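Dye type peroxidase A (Streptomyces lividans 1326, PDB 6GZW) probably uses hydrogen peroxide and its haem iron to oxidise dyes and other substrates, as a dye-decolourising peroxidase. Local coordinates at residues E45-A48 against L49-W53. Residues are numbered along the deposited sequence; the frame is centred on the assembly and turned at random.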
ATOM      1  N   GLU A  45       6.378  10.491  31.461  1.00 17.14           N
ATOM      2  CA  GLU A  45       6.493   9.351  30.546  1.00 16.97           C
ATOM      3  C   GLU A  45       6.191   9.776  29.109  1.00 15.81           C
ATOM      4  O   GLU A  45       6.833   9.315  28.170  1.00 17.13           O
ATOM      5  CB  GLU A  45       5.588   8.200  30.982  1.00 17.95           C
ATOM      6  CG  GLU A  45       6.042   7.537  32.295  1.00 19.20           C
ATOM      7  CD  GLU A  45       5.659   8.305  33.555  1.00 20.63           C
ATOM      8  OE1 GLU A  45       4.707   9.113  33.524  1.00 19.92           O
ATOM      9  OE2 GLU A  45       6.313   8.089  34.599  1.00 24.11           O
ATOM     10  N   ALA A  46       5.220  10.658  28.939  1.00 15.16           N
ATOM     11  CA  ALA A  46       4.964  11.249  27.631  1.00 14.41           C
ATOM     12  C   ALA A  46       6.139  12.081  27.118  1.00 14.65           C
ATOM     13  O   ALA A  46       6.442  12.041  25.925  1.00 13.64           O
ATOM     14  CB  ALA A  46       3.702  12.111  27.660  1.00 14.10           C
ATOM     15  N   ALA A  47       6.786  12.857  28.000  1.00 14.11           N
ATOM     16  CA  ALA A  47       7.949  13.641  27.598  1.00 14.70           C
ATOM     17  C   ALA A  47       9.076  12.736  27.098  1.00 14.99           C
ATOM     18  O   ALA A  47       9.650  12.970  26.042  1.00 15.59           O
ATOM     19  CB  ALA A  47       8.423  14.533  28.746  1.00 15.11           C
ATOM     20  N   ALA A  48       9.357  11.662  27.835  1.00 15.37           N
ATOM     21  CA  ALA A  48      10.346  10.677  27.410  1.00 14.46           C
ATOM     22  C   ALA A  48       9.988  10.003  26.064  1.00 13.57           C
ATOM     23  O   ALA A  48      10.868   9.742  25.252  1.00 13.37           O
ATOM     24  CB  ALA A  48      10.550   9.622  28.490  1.00 15.35           C
ATOM     25  N   LEU A  49       8.695   9.764  25.834  1.00 14.15           N
ATOM     26  CA  LEU A  49       8.233   9.161  24.588  1.00 13.43           C
ATOM     27  C   LEU A  49       8.462  10.089  23.390  1.00 14.02           C
ATOM     28  O   LEU A  49       8.967   9.661  22.365  1.00 13.14           O
ATOM     29  CB  LEU A  49       6.756   8.773  24.698  1.00 13.91           C
ATOM     30  CG  LEU A  49       6.069   8.300  23.405  1.00 12.90           C
ATOM     31  CD1 LEU A  49       6.767   7.068  22.866  1.00 13.44           C
ATOM     32  CD2 LEU A  49       4.641   7.937  23.703  1.00 14.14           C
ATOM     33  N   LEU A  50       8.111  11.362  23.538  1.00 14.60           N
ATOM     34  CA  LEU A  50       8.345  12.320  22.464  1.00 14.78           C
ATOM     35  C   LEU A  50       9.849  12.519  22.211  1.00 14.80           C
ATOM     36  O   LEU A  50      10.251  12.722  21.077  1.00 14.36           O
ATOM     37  CB  LEU A  50       7.636  13.660  22.717  1.00 14.59           C
ATOM     38  CG  LEU A  50       6.208  13.829  22.183  1.00 15.65           C
ATOM     39  CD1 LEU A  50       6.182  13.901  20.659  1.00 15.80           C
ATOM     40  CD2 LEU A  50       5.288  12.731  22.700  1.00 15.65           C
ATOM     41  N   ARG A  51      10.685  12.451  23.253  1.00 16.75           N
ATOM     42  CA  ARG A  51      12.145  12.419  23.041  1.00 18.28           C
ATOM     43  C   ARG A  51      12.593  11.237  22.175  1.00 17.44           C
ATOM     44  O   ARG A  51      13.347  11.410  21.203  1.00 18.92           O
ATOM     45  CB  ARG A  51      12.942  12.408  24.373  1.00 22.14           C
ATOM     46  CG  ARG A  51      13.272  13.788  24.894  1.00 25.92           C
ATOM     47  CD  ARG A  51      14.288  13.816  26.055  1.00 28.25           C
ATOM     48  NE  ARG A  51      13.877  13.087  27.280  1.00 34.29           N
ATOM     49  CZ  ARG A  51      12.905  13.423  28.153  1.00 34.28           C
ATOM     50  NH1 ARG A  51      12.139  14.501  27.990  1.00 35.15           N
ATOM     51  NH2 ARG A  51      12.684  12.646  29.220  1.00 35.23           N
ATOM     52  N   ARG A  52      12.140  10.031  22.533  1.00 16.27           N
ATOM     53  CA  ARG A  52      12.462   8.826  21.773  1.00 16.42           C
ATOM     54  C   ARG A  52      11.982   8.999  20.337  1.00 15.14           C
ATOM     55  O   ARG A  52      12.733   8.788  19.387  1.00 15.44           O
ATOM     56  CB  ARG A  52      11.799   7.562  22.351  1.00 17.09           C
ATOM     57  CG  ARG A  52      12.487   6.977  23.550  1.00 18.39           C
ATOM     58  CD  ARG A  52      12.035   5.559  23.865  1.00 17.88           C
ATOM     59  NE  ARG A  52      10.606   5.352  24.167  1.00 17.54           N
ATOM     60  CZ  ARG A  52       9.984   5.678  25.305  1.00 16.52           C
ATOM     61  NH1 ARG A  52      10.619   6.326  26.306  1.00 16.18           N
ATOM     62  NH2 ARG A  52       8.714   5.356  25.455  1.00 16.31           N
ATOM     63  N   TRP A  53      10.717   9.365  20.209  1.00 14.04           N
ATOM     64  CA  TRP A  53      10.103   9.456  18.894  1.00 13.54           C
ATOM     65  C   TRP A  53      10.823  10.481  18.026  1.00 13.25           C
ATOM     66  O   TRP A  53      11.049  10.235  16.851  1.00 13.20           O
ATOM     67  CB  TRP A  53       8.623   9.851  18.992  1.00 12.55           C
ATOM     68  CG  TRP A  53       7.674   8.735  19.189  1.00 12.32           C
ATOM     69  CD1 TRP A  53       7.918   7.386  19.074  1.00 12.25           C
ATOM     70  CD2 TRP A  53       6.282   8.863  19.445  1.00 11.82           C
ATOM     71  NE1 TRP A  53       6.759   6.679  19.290  1.00 11.93           N
ATOM     72  CE2 TRP A  53       5.739   7.551  19.515  1.00 11.56           C
ATOM     73  CE3 TRP A  53       5.437   9.948  19.665  1.00 11.90           C
ATOM     74  CZ2 TRP A  53       4.396   7.318  19.764  1.00 11.65           C
ATOM     75  CZ3 TRP A  53       4.107   9.707  19.919  1.00 11.87           C
ATOM     76  CH2 TRP A  53       3.594   8.411  19.934  1.00 11.78           C
TER
HETATM   77  O   HOH W   1       8.145   6.765  28.037  1.00 21.40           O
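Glu45 O is gripped twice. Leu49 N donates to Glu45 O at 3.0 Å, with a bent N-H...O angle of 146°. A water also donates to Glu45 O, at 2.9 Å. The same water accepts from Arg52 NH2 at 3.0 Å and lies at the edge of the guanidinium, in its plane. It therefore links a side chain to a carbonyl almost two turns earlier in helix 43-61. Arg52 CG lies beside its backbone N (chi1 -79°), and the chain bends at chi3, which turns the guanidinium back toward Ala48. Arg52 NH1 comes within 3.6 Å of Ala48 O, an oblique approach. Arg52 NE donates to Asp148 O of helix 135-149, so the side chain also joins two helices. Without the guanidinium, as with an alanine here, the water would probably lose the donor that ties it to this side chain, and Asp148 O would lose its bond from NE.

Arg51 also folds back, along another side of the helix. One face of its guanidinium lies over Ala47 O and the CA of Ala48, both toward its rim. Arg51 NH1 is 3.8 Å from Ala47 CB, and Tyr369 touches the same arginine. Leu50 CD2 rests 3.5 Å from Ala46 O. Leu49 CG is anti to the backbone N (chi1 172°), which carries the branch away from residues 45-48 and sets CD1 over one face of the Trp53 ring, near its rim; both residues pack on Leu126 of strand 126-132. The helix thus turns Leu49 and Trp53 to the sheet of this ferredoxin-like half, and Leu50 toward Tyr369 and helix 372-375, while the arginines lay their polar ends along its backbone and the water bridge supplements the regular i to i+4 ladder.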